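Long-range contact in precorrin-6A reductase (Rhodobacter capsulatus, PDB 4X7G), which catalyses the NADPH-dependent reduction of precorrin-6A, a step in the biosynthesis of the corrin ring of cobalamin: residues T2-L7 with G64-I69. Sequence-based numbering, arbitrary orientation.
Sequences TRLLVL and GVSHVI
Ser66 meets Arg3 because its OG lies between its own backbone N and carbonyl carbon (chi1 58°), the rotamer that turns the hydroxyl to the backbone of the other segment. Arg3 N donates to Ser66 OG over 2.8 Å, almost straight at 170°. In return Ser66 N donates to Arg3 O. The same hydroxyl is hydrogen-bonded to His67 ND1, with OG and ND1 2.7 Å apart. With an alanine in place of Ser66, Arg3 N and His67 ND1 would probably lose the oxygen they share, and the imidazole, whose NE2 is hydrogen-bonded to His244 O, would be held by one polar bond fewer. From Leu4 onward the two segments pair as parallel strands. Leu5 bonds with both His67 and Ile69: Leu5 N to His67 O and Ile69 N to Leu5 O, each 2.9 Å. Leu7 N then reaches Ile69 O. On one face of the sheet, Leu4 CD2 packs 3.7 Å from His67 CB and meets the ring obliquely. Leu5 and Val68 point to the other face. Leu5 CB also touches Val65 CG1 at 3.9 Å, and Leu7 CD1 approaches Val68 CG1. Gly64 ends helix 52-63 in a Schellman motif, and Arg3 CB lies 3.6 Å from Gly64 O. The Arg3 guanidinium forms salt bridges with Glu63 and Glu26. These are neighbouring central strands of a Rossmann-type sheet, and the side chain of Leu7, at the C-terminal end of strand 4-7, lies about 4 Å from the bound NADP. Strand 27-31 flanks strand 4-7 on its other edge. Helix 11-22 packs on Leu4, Val6 and Ile69, while helix 52-63 packs on Leu5, Val65 and Val68.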
ATOM      1  N   THR A   2      27.654   1.182   2.104  1.00 15.46           N
ATOM      2  CA  THR A   2      26.223   0.796   1.995  1.00 13.33           C
ATOM      3  C   THR A   2      25.464   1.608   2.939  1.00 14.07           C
ATOM      4  O   THR A   2      25.760   1.688   4.132  1.00 14.73           O
ATOM      5  CB  THR A   2      26.090  -0.644   2.316  1.00 13.83           C
ATOM      6  OG1 THR A   2      24.678  -1.097   2.076  1.00 19.30           O
ATOM      7  CG2 THR A   2      26.448  -0.979   3.684  1.00 25.99           C
ATOM      8  N   ARG A   3      24.375   2.218   2.469  1.00 12.40           N
ATOM      9  CA  ARG A   3      23.409   2.875   3.332  1.00 12.56           C
ATOM     10  C   ARG A   3      22.056   2.816   2.587  1.00 12.40           C
ATOM     11  O   ARG A   3      21.922   3.488   1.546  1.00 13.32           O
ATOM     12  CB  ARG A   3      23.765   4.301   3.723  1.00 15.57           C
ATOM     13  CG  ARG A   3      22.815   4.824   4.832  1.00 17.30           C
ATOM     14  CD  ARG A   3      23.308   6.118   5.489  1.00 19.75           C
ATOM     15  NE  ARG A   3      22.473   6.614   6.578  1.00 20.90           N
ATOM     16  CZ  ARG A   3      22.378   6.132   7.814  1.00 24.48           C
ATOM     17  NH1 ARG A   3      21.471   6.812   8.557  1.00 24.63           N
ATOM     18  NH2 ARG A   3      23.156   5.111   8.309  1.00 23.63           N
ATOM     19  N   LEU A   4      21.132   2.007   3.066  1.00 10.98           N
ATOM     20  CA  LEU A   4      19.893   1.770   2.364  1.00  9.76           C
ATOM     21  C   LEU A   4      18.837   2.694   2.783  1.00 10.50           C
ATOM     22  O   LEU A   4      18.738   3.063   3.978  1.00 12.01           O
ATOM     23  CB  LEU A   4      19.496   0.348   2.643  1.00 10.76           C
ATOM     24  CG  LEU A   4      20.532  -0.785   2.422  1.00 11.36           C
ATOM     25  CD1 LEU A   4      19.945  -2.147   2.758  1.00 11.14           C
ATOM     26  CD2 LEU A   4      21.111  -0.719   1.036  1.00 12.89           C
ATOM     27  N   LEU A   5      17.943   3.028   1.850  1.00 10.54           N
ATOM     28  CA  LEU A   5      16.684   3.752   2.167  1.00 10.11           C
ATOM     29  C   LEU A   5      15.546   2.837   1.767  1.00 10.54           C
ATOM     30  O   LEU A   5      15.454   2.445   0.613  1.00 11.05           O
ATOM     31  CB  LEU A   5      16.605   5.084   1.398  1.00 11.31           C
ATOM     32  CG  LEU A   5      15.306   5.864   1.577  1.00 12.44           C
ATOM     33  CD1 LEU A   5      15.136   6.341   2.975  1.00 13.34           C
ATOM     34  CD2 LEU A   5      15.311   7.016   0.607  1.00 14.00           C
ATOM     35  N   VAL A   6      14.676   2.551   2.715  1.00  9.73           N
ATOM     36  CA  VAL A   6      13.451   1.783   2.443  1.00  9.54           C
ATOM     37  C   VAL A   6      12.288   2.729   2.505  1.00 10.25           C
ATOM     38  O   VAL A   6      11.994   3.283   3.552  1.00 10.15           O
ATOM     39  CB  VAL A   6      13.274   0.652   3.447  1.00 10.39           C
ATOM     40  CG1 VAL A   6      11.953  -0.064   3.182  1.00 11.82           C
ATOM     41  CG2 VAL A   6      14.470  -0.300   3.466  1.00 11.88           C
ATOM     42  N   LEU A   7      11.657   2.934   1.350  1.00  9.90           N
ATOM     43  CA  LEU A   7      10.424   3.684   1.315  1.00 10.86           C
ATOM     44  C   LEU A   7       9.323   2.723   1.717  1.00 11.15           C
ATOM     45  O   LEU A   7       9.140   1.694   1.041  1.00 10.91           O
ATOM     46  CB  LEU A   7      10.182   4.309  -0.070  1.00 10.99           C
ATOM     47  CG  LEU A   7      11.340   5.185  -0.592  1.00 12.50           C
ATOM     48  CD1 LEU A   7      11.008   5.593  -2.051  1.00 13.12           C
ATOM     49  CD2 LEU A   7      11.560   6.365   0.292  1.00 14.24           C
ATOM     50  N   GLY A  64      23.889  10.192   2.008  1.00 16.88           N
ATOM     51  CA  GLY A  64      24.762   9.234   1.493  1.00 16.20           C
ATOM     52  C   GLY A  64      24.154   7.875   1.207  1.00 17.38           C
ATOM     53  O   GLY A  64      24.766   6.835   1.410  1.00 18.51           O
ATOM     54  N   VAL A  65      22.944   7.864   0.687  1.00 15.75           N
ATOM     55  CA  VAL A  65      22.225   6.608   0.334  1.00 13.70           C
ATOM     56  C   VAL A  65      22.897   5.934  -0.862  1.00 13.82           C
ATOM     57  O   VAL A  65      23.165   6.545  -1.897  1.00 14.95           O
ATOM     58  CB  VAL A  65      20.760   6.917   0.097  1.00 15.40           C
ATOM     59  CG1 VAL A  65      20.026   5.692  -0.396  1.00 12.81           C
ATOM     60  CG2 VAL A  65      20.086   7.442   1.362  1.00 14.94           C
ATOM     61  N   SER A  66      23.121   4.629  -0.749  1.00 12.80           N
ATOM     62  CA  SER A  66      23.626   3.873  -1.829  1.00 12.17           C
ATOM     63  C   SER A  66      22.616   3.157  -2.658  1.00 12.18           C
ATOM     64  O   SER A  66      22.847   2.855  -3.847  1.00 13.91           O
ATOM     65  CB  SER A  66      24.626   2.838  -1.289  1.00 12.83           C
ATOM     66  OG  SER A  66      24.065   1.957  -0.323  1.00 12.88           O
ATOM     67  N   HIS A  67      21.505   2.751  -2.057  1.00 11.42           N
ATOM     68  CA  HIS A  67      20.475   1.935  -2.682  1.00 11.08           C
ATOM     69  C   HIS A  67      19.165   2.353  -2.065  1.00 11.49           C
ATOM     70  O   HIS A  67      19.052   2.543  -0.827  1.00 11.57           O
ATOM     71  CB  HIS A  67      20.655   0.418  -2.441  1.00 11.43           C
ATOM     72  CG  HIS A  67      21.986  -0.116  -2.822  1.00 11.79           C
ATOM     73  ND1 HIS A  67      23.105   0.102  -2.072  1.00 12.19           N
ATOM     74  CD2 HIS A  67      22.341  -0.859  -3.880  1.00 12.25           C
ATOM     75  CE1 HIS A  67      24.121  -0.452  -2.712  1.00 13.82           C
ATOM     76  NE2 HIS A  67      23.685  -1.110  -3.771  1.00 13.96           N
ATOM     77  N   VAL A  68      18.118   2.379  -2.897  1.00 11.19           N
ATOM     78  CA  VAL A  68      16.758   2.600  -2.473  1.00 10.55           C
ATOM     79  C   VAL A  68      15.932   1.353  -2.794  1.00 10.72           C
ATOM     80  O   VAL A  68      15.934   0.876  -3.906  1.00 10.65           O
ATOM     81  CB  VAL A  68      16.120   3.804  -3.180  1.00 11.04           C
ATOM     82  CG1 VAL A  68      14.662   3.995  -2.779  1.00 11.96           C
ATOM     83  CG2 VAL A  68      16.914   5.058  -2.865  1.00 13.00           C
ATOM     84  N   ILE A  69      15.181   0.885  -1.785  1.00 10.29           N
ATOM     85  CA  ILE A  69      14.107  -0.099  -2.009  1.00  9.75           C
ATOM     86  C   ILE A  69      12.794   0.609  -1.829  1.00 10.31           C
ATOM     87  O   ILE A  69      12.480   1.093  -0.752  1.00 10.90           O
ATOM     88  CB  ILE A  69      14.186  -1.312  -1.075  1.00 10.15           C
ATOM     89  CG1 ILE A  69      15.574  -1.964  -1.183  1.00 11.27           C
ATOM     90  CG2 ILE A  69      13.055  -2.276  -1.471  1.00 11.42           C
ATOM     91  CD1 ILE A  69      15.953  -2.524  -2.513  1.00 13.75           C
TER